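PDB 3I2W: syndapin from Drosophila melanogaster, which binds membrane phospholipids as a homodimer through the F-BAR domain seen here and probably takes part in endocytosis, regulating the internalisation of plasma-membrane proteins. Local coordinates for the interface of chains A and B. Residues are numbered along the deposited sequence; one frame, centred on the assembly and turned at random. Chains: chain A/B, Syndapin.

Contact 1: the interface of chains A and B. Residues chain A 41, 44-45, 48; chain B 34, 37-38, 41.
A:Tyr41 and B:Tyr41 lie face to face where the two copies of helix 11-58 run past each other at the centre of the F-BAR dimer. Their rings are stacked, centroids 4.3 Å apart and planes 10° from parallel. The pair is offset, with CD2 of B:Tyr41 over the middle of the A ring while CD1 of A:Tyr41 sits near CB of B:Tyr41. The opposite face of the A:Tyr41 ring is covered from its own chain by CD1 of A:Leu45.

Apolar contacts centre on B:Ile37. Its CG2 branch touches both CE1 of A:Tyr41 and CD2 of A:Leu45. With chi1 at -79°, CG1 is anti to the carbonyl carbon and carries CD1 of B:Ile37 to CB of A:Trp48, 3.7 Å away. Beyond it, CB of B:Arg34 lies over the rim of the indole of A:Trp48, whose plane is steeply turned from the guanidinium.

The polar part is built on the B:Glu38 carboxylate, at the edge of the A:Tyr41 ring. The phenol OH of A:Tyr41 donates to OE2 of B:Glu38 at 2.8 Å, on the syn side. From the opposite face of the carboxylate, NE of B:Arg34 reaches the same OE2 of B:Glu38 at 2.7 Å, forming an intrachain salt bridge.

Contact 2: the interface of chains A and B. Residues chain A 62, 264, 267-268, 271; chain B 16, 222-223, 226.
Helix 264-275 of chain A, with A:Tyr62 from the loop ahead of helix 63-105, rests on helices 11-58 and 169-240 of chain B. The main feature is B:Arg16 laid along the face of A:Trp271. Guanidinium and indole planes are 12° apart, and NH1 of B:Arg16 stands 3.6 Å from the centroid of the five-membered ring of A:Trp271 in a cation-pi contact. A bend at chi3 (60°) turns the guanidinium onto that ring while CD of B:Arg16 stays over the six-membered ring of A:Trp271, 3.9 Å from its centroid. The guanidinium is thus sandwiched between the A:Trp271 indole and CG of B:Glu222, with the phenol oxygen of A:Tyr62 at its edge.

A:Leu268 points its two methyls at both chain B helices: CD1 meets CB of B:Lys223, and CD2 faces NH1 of B:Arg16 and CG of B:Glu222. At the start of the helix, A:Gln264 packs CB against CD1 of B:Leu226 at 3.9 Å. Its bent chain brings the amide across the aliphatic part of B:Lys223, CD of A:Gln264 3.7 Å from CG of B:Lys223.

The patch thus fixes the last helix of one F-BAR chain on the long helices of its partner, well away from the dimer centre.

Contact 3: the interface of chains A and B. Residues chain A 26, 29-30, 33; chain B 48, 51-52.
A:Glu33 receives B:Lys51 and B:Trp52 from the antiparallel partner helix, both chains using helix 11-58. The charged and polar contacts converge on OE1 of its carboxylate. NZ of B:Lys51 makes a salt bridge to OE1 of A:Glu33 at 2.9 Å, approaching on the syn side, and a weak bond to OE2. The indole NE1 of B:Trp52 donates to the same OE1 of A:Glu33, also at 2.9 Å, from above the carboxylate plane and nearly in its own ring plane. Two donors from chain B therefore grip one oxygen and restrict rotation of the carboxylate. A second-shell bond adds to this, as NE2 of A:Gln29, one turn back, donates to OE2 of A:Glu33 at 3.0 Å. The lysine would be expected to stabilise the negative charge of the glutamate.

Apolar and aromatic contacts surround A:Leu30. Its CG, anti to the backbone N (chi1 -167°), points at the two indoles, and the methyls divide between them. CA of A:Leu30 lies over the face of B:Trp52, and CD1 packs at the rim of that face, 3.7 Å from CD2 of B:Trp52; CD2 of A:Leu30 meets the benzo rim of B:Trp48. Within chain B, CD1 of B:Trp52 lies over the rim of the B:Trp48 indole. The amide of A:Gln29 stands at the benzo edge of B:Trp52, NE2 of A:Gln29 3.6 Å from CZ2 of B:Trp52.

Contact 1: the interface of chains A and B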
ATOM      1  N   TYR A  41       3.270  -0.148   3.914  1.00 30.39           N
ATOM      2  CA  TYR A  41       2.516  -0.541   2.770  1.00 29.35           C
ATOM      3  C   TYR A  41       1.582  -1.669   3.142  1.00 29.95           C
ATOM      4  O   TYR A  41       0.448  -1.666   2.788  1.00 31.04           O
ATOM      5  CB  TYR A  41       3.488  -0.991   1.696  1.00 29.23           C
ATOM      6  CG  TYR A  41       2.886  -1.251   0.338  1.00 26.80           C
ATOM      7  CD1 TYR A  41       1.977  -0.396  -0.215  1.00 25.63           C
ATOM      8  CD2 TYR A  41       3.257  -2.338  -0.376  1.00 24.49           C
ATOM      9  CE1 TYR A  41       1.448  -0.652  -1.414  1.00 27.29           C
ATOM     10  CE2 TYR A  41       2.723  -2.607  -1.554  1.00 23.41           C
ATOM     11  CZ  TYR A  41       1.828  -1.781  -2.084  1.00 25.74           C
ATOM     12  OH  TYR A  41       1.355  -2.045  -3.340  1.00 27.85           O
ATOM     13  N   SER A  44      -1.307  -0.505   5.548  1.00 28.51           N
ATOM     14  CA  SER A  44      -2.205   0.205   4.671  1.00 26.72           C
ATOM     15  C   SER A  44      -3.093  -0.670   3.796  1.00 26.59           C
ATOM     16  O   SER A  44      -4.307  -0.464   3.710  1.00 26.85           O
ATOM     17  CB  SER A  44      -1.379   1.076   3.771  1.00 25.66           C
ATOM     18  OG  SER A  44      -1.101   2.225   4.496  1.00 23.73           O
ATOM     19  N   LEU A  45      -2.487  -1.643   3.156  1.00 25.39           N
ATOM     20  CA  LEU A  45      -3.227  -2.503   2.343  1.00 25.67           C
ATOM     21  C   LEU A  45      -4.332  -3.156   3.147  1.00 26.62           C
ATOM     22  O   LEU A  45      -5.450  -3.199   2.693  1.00 28.02           O
ATOM     23  CB  LEU A  45      -2.305  -3.515   1.674  1.00 25.34           C
ATOM     24  CG  LEU A  45      -1.491  -2.806   0.578  1.00 22.86           C
ATOM     25  CD1 LEU A  45      -0.515  -3.695   0.063  1.00 21.52           C
ATOM     26  CD2 LEU A  45      -2.311  -2.283  -0.578  1.00 22.85           C
ATOM     27  N   TRP A  48      -7.230  -0.998   4.227  1.00 29.91           N
ATOM     28  CA  TRP A  48      -8.033  -0.716   3.060  1.00 29.53           C
ATOM     29  C   TRP A  48      -8.870  -1.936   2.780  1.00 30.72           C
ATOM     30  O   TRP A  48     -10.056  -1.835   2.488  1.00 32.66           O
ATOM     31  CB  TRP A  48      -7.110  -0.444   1.889  1.00 28.42           C
ATOM     32  CG  TRP A  48      -7.756  -0.162   0.621  1.00 25.52           C
ATOM     33  CD1 TRP A  48      -8.277   1.036   0.204  1.00 23.21           C
ATOM     34  CD2 TRP A  48      -7.915  -1.072  -0.460  1.00 24.19           C
ATOM     35  NE1 TRP A  48      -8.767   0.906  -1.074  1.00 24.80           N
ATOM     36  CE2 TRP A  48      -8.555  -0.379  -1.499  1.00 25.04           C
ATOM     37  CE3 TRP A  48      -7.589  -2.414  -0.652  1.00 25.37           C
ATOM     38  CZ2 TRP A  48      -8.864  -0.985  -2.701  1.00 27.93           C
ATOM     39  CZ3 TRP A  48      -7.903  -3.026  -1.875  1.00 24.21           C
ATOM     40  CH2 TRP A  48      -8.523  -2.323  -2.866  1.00 24.90           C
TER
ATOM     41  N   ARG B  34      -6.957   2.963  -3.257  1.00 25.91           N
ATOM     42  CA  ARG B  34      -5.809   2.114  -3.464  1.00 25.61           C
ATOM     43  C   ARG B  34      -4.685   2.930  -4.072  1.00 26.94           C
ATOM     44  O   ARG B  34      -3.524   2.791  -3.720  1.00 27.32           O
ATOM     45  CB  ARG B  34      -6.209   1.010  -4.427  1.00 25.15           C
ATOM     46  CG  ARG B  34      -5.116   0.025  -4.880  1.00 24.77           C
ATOM     47  CD  ARG B  34      -4.324  -0.529  -3.723  1.00 23.34           C
ATOM     48  NE  ARG B  34      -3.389  -1.524  -4.165  1.00 25.14           N
ATOM     49  CZ  ARG B  34      -3.664  -2.808  -4.308  1.00 25.19           C
ATOM     50  NH1 ARG B  34      -4.859  -3.270  -4.027  1.00 26.99           N
ATOM     51  NH2 ARG B  34      -2.725  -3.636  -4.724  1.00 24.40           N
ATOM     52  N   ILE B  37      -2.726   4.743  -1.511  1.00 29.87           N
ATOM     53  CA  ILE B  37      -1.812   3.830  -0.913  1.00 29.98           C
ATOM     54  C   ILE B  37      -0.565   3.616  -1.784  1.00 30.59           C
ATOM     55  O   ILE B  37       0.551   3.566  -1.251  1.00 31.54           O
ATOM     56  CB  ILE B  37      -2.504   2.541  -0.515  1.00 29.20           C
ATOM     57  CG1 ILE B  37      -3.237   2.807   0.778  1.00 28.96           C
ATOM     58  CG2 ILE B  37      -1.516   1.421  -0.308  1.00 28.62           C
ATOM     59  CD1 ILE B  37      -4.420   1.920   0.997  1.00 32.35           C
ATOM     60  N   GLU B  38      -0.717   3.543  -3.095  1.00 30.54           N
ATOM     61  CA  GLU B  38       0.460   3.294  -3.907  1.00 30.93           C
ATOM     62  C   GLU B  38       1.282   4.564  -3.990  1.00 31.18           C
ATOM     63  O   GLU B  38       2.491   4.495  -3.846  1.00 31.90           O
ATOM     64  CB  GLU B  38       0.131   2.698  -5.268  1.00 30.67           C
ATOM     65  CG  GLU B  38      -0.918   1.587  -5.216  1.00 32.07           C
ATOM     66  CD  GLU B  38      -0.319   0.253  -4.884  1.00 34.01           C
ATOM     67  OE1 GLU B  38       0.692  -0.056  -5.482  1.00 36.56           O
ATOM     68  OE2 GLU B  38      -0.841  -0.504  -4.046  1.00 35.64           O
ATOM     69  N   TYR B  41       3.367   4.845  -0.814  1.00 27.89           N
ATOM     70  CA  TYR B  41       4.445   3.942  -0.595  1.00 27.37           C
ATOM     71  C   TYR B  41       5.600   4.570  -1.339  1.00 28.05           C
ATOM     72  O   TYR B  41       6.681   4.730  -0.798  1.00 27.87           O
ATOM     73  CB  TYR B  41       4.075   2.552  -1.153  1.00 27.52           C
ATOM     74  CG  TYR B  41       5.170   1.455  -1.269  1.00 26.67           C
ATOM     75  CD1 TYR B  41       6.106   1.221  -0.261  1.00 27.79           C
ATOM     76  CD2 TYR B  41       5.216   0.632  -2.373  1.00 28.15           C
ATOM     77  CE1 TYR B  41       7.091   0.222  -0.380  1.00 28.28           C
ATOM     78  CE2 TYR B  41       6.187  -0.391  -2.504  1.00 28.95           C
ATOM     79  CZ  TYR B  41       7.126  -0.573  -1.509  1.00 29.16           C
ATOM     80  OH  TYR B  41       8.036  -1.603  -1.623  1.00 29.79           O
TER

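Contact 2: the interface of chains A and B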
ATOM      1  N   TYR A  62     -24.518  -7.424  -5.364  1.00 32.22           N
ATOM      2  CA  TYR A  62     -24.673  -8.783  -4.809  1.00 33.84           C
ATOM      3  C   TYR A  62     -24.174  -9.801  -5.852  1.00 33.52           C
ATOM      4  O   TYR A  62     -23.705  -9.418  -6.918  1.00 33.97           O
ATOM      5  CB  TYR A  62     -26.148  -9.070  -4.492  1.00 34.40           C
ATOM      6  CG  TYR A  62     -26.909  -8.956  -5.762  1.00 37.34           C
ATOM      7  CD1 TYR A  62     -27.092  -7.694  -6.378  1.00 41.32           C
ATOM      8  CD2 TYR A  62     -27.337 -10.083  -6.422  1.00 41.82           C
ATOM      9  CE1 TYR A  62     -27.711  -7.559  -7.607  1.00 44.99           C
ATOM     10  CE2 TYR A  62     -28.006  -9.969  -7.673  1.00 46.05           C
ATOM     11  CZ  TYR A  62     -28.179  -8.700  -8.242  1.00 48.18           C
ATOM     12  OH  TYR A  62     -28.818  -8.532  -9.451  1.00 54.99           O
ATOM     13  N   GLN A 264     -23.278 -12.574 -15.209  1.00 38.73           N
ATOM     14  CA  GLN A 264     -24.377 -11.631 -15.108  1.00 38.86           C
ATOM     15  C   GLN A 264     -25.653 -12.389 -15.236  1.00 39.83           C
ATOM     16  O   GLN A 264     -26.663 -12.019 -14.672  1.00 40.29           O
ATOM     17  CB  GLN A 264     -24.300 -10.487 -16.115  1.00 38.38           C
ATOM     18  CG  GLN A 264     -24.135 -10.846 -17.587  1.00 39.96           C
ATOM     19  CD  GLN A 264     -25.368 -11.473 -18.264  1.00 43.60           C
ATOM     20  OE1 GLN A 264     -26.531 -11.138 -17.973  1.00 44.04           O
ATOM     21  NE2 GLN A 264     -25.104 -12.390 -19.194  1.00 45.75           N
ATOM     22  N   ASP A 267     -26.592 -13.669 -11.789  1.00 39.42           N
ATOM     23  CA  ASP A 267     -26.933 -12.604 -10.875  1.00 38.96           C
ATOM     24  C   ASP A 267     -28.300 -12.017 -11.237  1.00 37.73           C
ATOM     25  O   ASP A 267     -29.097 -11.718 -10.370  1.00 37.19           O
ATOM     26  CB  ASP A 267     -25.829 -11.526 -10.793  1.00 39.73           C
ATOM     27  CG  ASP A 267     -24.529 -12.031 -10.141  1.00 38.68           C
ATOM     28  OD1 ASP A 267     -24.485 -13.145  -9.597  1.00 39.44           O
ATOM     29  OD2 ASP A 267     -23.529 -11.295 -10.189  1.00 39.55           O
ATOM     30  N   LEU A 268     -28.557 -11.880 -12.522  1.00 37.11           N
ATOM     31  CA  LEU A 268     -29.860 -11.486 -13.014  1.00 36.98           C
ATOM     32  C   LEU A 268     -30.951 -12.525 -12.749  1.00 37.02           C
ATOM     33  O   LEU A 268     -32.100 -12.185 -12.436  1.00 36.73           O
ATOM     34  CB  LEU A 268     -29.790 -11.176 -14.499  1.00 36.32           C
ATOM     35  CG  LEU A 268     -29.064  -9.881 -14.866  1.00 37.02           C
ATOM     36  CD1 LEU A 268     -29.275  -9.559 -16.352  1.00 41.64           C
ATOM     37  CD2 LEU A 268     -29.538  -8.734 -14.051  1.00 34.89           C
ATOM     38  N   TRP A 271     -31.994 -12.153  -9.242  1.00 31.98           N
ATOM     39  CA  TRP A 271     -32.805 -10.985  -9.008  1.00 31.26           C
ATOM     40  C   TRP A 271     -34.270 -11.199  -9.368  1.00 32.27           C
ATOM     41  O   TRP A 271     -35.183 -10.763  -8.663  1.00 30.97           O
ATOM     42  CB  TRP A 271     -32.328  -9.823  -9.850  1.00 30.74           C
ATOM     43  CG  TRP A 271     -33.021  -8.523  -9.427  1.00 30.11           C
ATOM     44  CD1 TRP A 271     -34.145  -7.965  -9.976  1.00 31.01           C
ATOM     45  CD2 TRP A 271     -32.638  -7.658  -8.359  1.00 26.68           C
ATOM     46  NE1 TRP A 271     -34.468  -6.796  -9.319  1.00 29.32           N
ATOM     47  CE2 TRP A 271     -33.565  -6.601  -8.316  1.00 27.14           C
ATOM     48  CE3 TRP A 271     -31.598  -7.675  -7.432  1.00 28.73           C
ATOM     49  CZ2 TRP A 271     -33.482  -5.579  -7.390  1.00 27.16           C
ATOM     50  CZ3 TRP A 271     -31.518  -6.658  -6.505  1.00 28.09           C
ATOM     51  CH2 TRP A 271     -32.459  -5.631  -6.485  1.00 27.63           C
TER
ATOM     52  N   ARG B  16     -32.828  -0.205  -7.708  1.00 24.02           N
ATOM     53  CA  ARG B  16     -31.584  -0.814  -8.146  1.00 23.86           C
ATOM     54  C   ARG B  16     -30.883  -0.017  -9.258  1.00 24.29           C
ATOM     55  O   ARG B  16     -29.687  -0.042  -9.349  1.00 24.77           O
ATOM     56  CB  ARG B  16     -31.785  -2.281  -8.547  1.00 22.82           C
ATOM     57  CG  ARG B  16     -30.506  -2.841  -9.161  1.00 23.70           C
ATOM     58  CD  ARG B  16     -30.632  -4.232  -9.779  1.00 22.91           C
ATOM     59  NE  ARG B  16     -31.606  -4.273 -10.856  1.00 22.38           N
ATOM     60  CZ  ARG B  16     -31.836  -5.340 -11.610  1.00 25.38           C
ATOM     61  NH1 ARG B  16     -31.105  -6.449 -11.461  1.00 28.07           N
ATOM     62  NH2 ARG B  16     -32.774  -5.294 -12.535  1.00 24.61           N
ATOM     63  N   GLU B 222     -29.381  -3.266 -16.356  1.00 28.75           N
ATOM     64  CA  GLU B 222     -28.555  -3.852 -15.381  1.00 27.60           C
ATOM     65  C   GLU B 222     -27.535  -4.742 -16.056  1.00 28.26           C
ATOM     66  O   GLU B 222     -26.399  -4.668 -15.688  1.00 30.51           O
ATOM     67  CB  GLU B 222     -29.378  -4.598 -14.358  1.00 27.01           C
ATOM     68  CG  GLU B 222     -28.618  -5.057 -13.147  1.00 25.77           C
ATOM     69  CD  GLU B 222     -28.054  -3.924 -12.337  1.00 31.84           C
ATOM     70  OE1 GLU B 222     -27.352  -4.205 -11.355  1.00 35.81           O
ATOM     71  OE2 GLU B 222     -28.258  -2.727 -12.664  1.00 38.82           O
ATOM     72  N   LYS B 223     -27.898  -5.562 -17.036  1.00 28.08           N
ATOM     73  CA  LYS B 223     -26.954  -6.536 -17.637  1.00 28.19           C
ATOM     74  C   LYS B 223     -25.694  -5.806 -18.037  1.00 27.99           C
ATOM     75  O   LYS B 223     -24.606  -6.189 -17.705  1.00 28.03           O
ATOM     76  CB  LYS B 223     -27.565  -7.182 -18.885  1.00 27.98           C
ATOM     77  CG  LYS B 223     -26.759  -8.316 -19.502  1.00 30.54           C
ATOM     78  CD  LYS B 223     -27.179  -8.554 -20.950  1.00 34.68           C
ATOM     79  CE  LYS B 223     -27.033 -10.045 -21.390  1.00 38.62           C
ATOM     80  NZ  LYS B 223     -26.981 -10.129 -22.930  1.00 40.15           N
ATOM     81  N   LEU B 226     -23.485  -4.667 -15.218  1.00 26.80           N
ATOM     82  CA  LEU B 226     -22.705  -5.756 -14.663  1.00 26.99           C
ATOM     83  C   LEU B 226     -21.576  -6.144 -15.623  1.00 27.06           C
ATOM     84  O   LEU B 226     -20.557  -6.636 -15.199  1.00 27.38           O
ATOM     85  CB  LEU B 226     -23.553  -6.965 -14.324  1.00 25.87           C
ATOM     86  CG  LEU B 226     -24.640  -6.781 -13.291  1.00 26.75           C
ATOM     87  CD1 LEU B 226     -25.381  -8.035 -13.304  1.00 32.23           C
ATOM     88  CD2 LEU B 226     -24.134  -6.636 -11.903  1.00 28.46           C
TER

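Contact 3: the interface of chains A and B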
ATOM      1  N   ASP A  26      24.865   2.369  11.086  1.00 29.59           N
ATOM      2  CA  ASP A  26      24.173   2.967   9.962  1.00 29.77           C
ATOM      3  C   ASP A  26      23.530   1.941   9.008  1.00 28.87           C
ATOM      4  O   ASP A  26      22.400   2.127   8.544  1.00 28.24           O
ATOM      5  CB  ASP A  26      25.095   3.867   9.164  1.00 30.93           C
ATOM      6  CG  ASP A  26      25.467   5.132   9.910  1.00 34.52           C
ATOM      7  OD1 ASP A  26      24.885   5.338  11.005  1.00 37.33           O
ATOM      8  OD2 ASP A  26      26.362   5.893   9.406  1.00 35.60           O
ATOM      9  N   GLN A  29      20.464   0.671  10.583  1.00 28.44           N
ATOM     10  CA  GLN A  29      19.400   1.671  10.634  1.00 28.27           C
ATOM     11  C   GLN A  29      18.748   1.815   9.240  1.00 27.67           C
ATOM     12  O   GLN A  29      17.536   1.758   9.136  1.00 28.68           O
ATOM     13  CB  GLN A  29      19.937   3.005  11.155  1.00 28.40           C
ATOM     14  CG  GLN A  29      18.976   3.907  11.853  1.00 31.41           C
ATOM     15  CD  GLN A  29      19.445   5.385  11.770  1.00 38.84           C
ATOM     16  OE1 GLN A  29      20.584   5.752  12.163  1.00 40.40           O
ATOM     17  NE2 GLN A  29      18.561   6.244  11.256  1.00 41.53           N
ATOM     18  N   LEU A  30      19.542   1.958   8.182  1.00 26.27           N
ATOM     19  CA  LEU A  30      19.047   1.930   6.814  1.00 24.38           C
ATOM     20  C   LEU A  30      18.022   0.812   6.584  1.00 25.43           C
ATOM     21  O   LEU A  30      16.852   1.079   6.226  1.00 26.67           O
ATOM     22  CB  LEU A  30      20.184   1.756   5.815  1.00 22.96           C
ATOM     23  CG  LEU A  30      19.790   2.026   4.362  1.00 19.24           C
ATOM     24  CD1 LEU A  30      20.817   2.894   3.668  1.00 17.81           C
ATOM     25  CD2 LEU A  30      19.473   0.767   3.523  1.00 13.66           C
ATOM     26  N   GLU A  33      14.865   1.113   8.512  1.00 26.17           N
ATOM     27  CA  GLU A  33      14.003   2.062   7.913  1.00 25.82           C
ATOM     28  C   GLU A  33      13.269   1.519   6.665  1.00 25.18           C
ATOM     29  O   GLU A  33      12.143   1.857   6.444  1.00 24.89           O
ATOM     30  CB  GLU A  33      14.744   3.402   7.695  1.00 25.96           C
ATOM     31  CG  GLU A  33      15.000   4.090   9.054  1.00 26.17           C
ATOM     32  CD  GLU A  33      15.505   5.543   8.971  1.00 29.00           C
ATOM     33  OE1 GLU A  33      15.617   6.135   7.872  1.00 29.52           O
ATOM     34  OE2 GLU A  33      15.800   6.108  10.041  1.00 29.50           O
TER
ATOM     35  N   TRP B  48      12.937   8.329   1.762  1.00 28.52           N
ATOM     36  CA  TRP B  48      13.910   7.522   2.399  1.00 28.92           C
ATOM     37  C   TRP B  48      15.177   7.596   1.616  1.00 30.12           C
ATOM     38  O   TRP B  48      16.258   7.816   2.152  1.00 31.93           O
ATOM     39  CB  TRP B  48      13.403   6.091   2.387  1.00 28.35           C
ATOM     40  CG  TRP B  48      14.315   5.077   2.940  1.00 26.35           C
ATOM     41  CD1 TRP B  48      14.576   4.857   4.230  1.00 28.27           C
ATOM     42  CD2 TRP B  48      15.026   4.084   2.208  1.00 26.30           C
ATOM     43  NE1 TRP B  48      15.440   3.782   4.372  1.00 30.38           N
ATOM     44  CE2 TRP B  48      15.707   3.289   3.129  1.00 26.95           C
ATOM     45  CE3 TRP B  48      15.123   3.772   0.864  1.00 28.21           C
ATOM     46  CZ2 TRP B  48      16.493   2.230   2.754  1.00 27.78           C
ATOM     47  CZ3 TRP B  48      15.899   2.702   0.494  1.00 27.97           C
ATOM     48  CH2 TRP B  48      16.575   1.950   1.433  1.00 26.07           C
ATOM     49  N   LYS B  51      16.968  10.842   2.001  1.00 28.06           N
ATOM     50  CA  LYS B  51      17.560  10.928   3.302  1.00 26.94           C
ATOM     51  C   LYS B  51      18.872  10.139   3.357  1.00 28.72           C
ATOM     52  O   LYS B  51      19.893  10.692   3.617  1.00 30.10           O
ATOM     53  CB  LYS B  51      16.568  10.426   4.302  1.00 24.42           C
ATOM     54  CG  LYS B  51      17.174  10.129   5.576  1.00 23.79           C
ATOM     55  CD  LYS B  51      16.166   9.844   6.621  1.00 18.88           C
ATOM     56  CE  LYS B  51      16.813   9.176   7.774  1.00 18.07           C
ATOM     57  NZ  LYS B  51      15.853   8.865   8.845  1.00 18.59           N
ATOM     58  N   TRP B  52      18.861   8.855   3.034  1.00 30.36           N
ATOM     59  CA  TRP B  52      20.046   8.077   3.126  1.00 30.46           C
ATOM     60  C   TRP B  52      21.019   8.392   2.057  1.00 31.59           C
ATOM     61  O   TRP B  52      22.190   8.099   2.186  1.00 33.01           O
ATOM     62  CB  TRP B  52      19.677   6.623   3.068  1.00 30.30           C
ATOM     63  CG  TRP B  52      19.178   6.281   4.334  1.00 28.58           C
ATOM     64  CD1 TRP B  52      17.898   6.265   4.715  1.00 28.14           C
ATOM     65  CD2 TRP B  52      19.955   6.018   5.481  1.00 28.68           C
ATOM     66  NE1 TRP B  52      17.808   5.956   6.028  1.00 28.50           N
ATOM     67  CE2 TRP B  52      19.066   5.818   6.533  1.00 27.45           C
ATOM     68  CE3 TRP B  52      21.334   5.954   5.726  1.00 28.27           C
ATOM     69  CZ2 TRP B  52      19.485   5.528   7.814  1.00 29.97           C
ATOM     70  CZ3 TRP B  52      21.752   5.665   6.990  1.00 30.70           C
ATOM     71  CH2 TRP B  52      20.835   5.458   8.033  1.00 28.12           C
TER

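Contacts 1 and 3 are about 21 Å apart between the centres of their C-alpha atoms and both join helix 11-58 of A to helix 11-58 of B. A:Trp48 serves in contact 1 and its counterpart B:Trp48 in contact 3. Contact 2 lies about 30 Å from contact 1 and 51 Å from contact 3, on the other side of the centre; it shares helix 11-58 of B but adds helix 169-240 of B and helix 264-275 of A. Each has a symmetry twin, so the homodimer is held along a long antiparallel seam, which probably helps the elongated dimer keep its shape as a membrane-binding module.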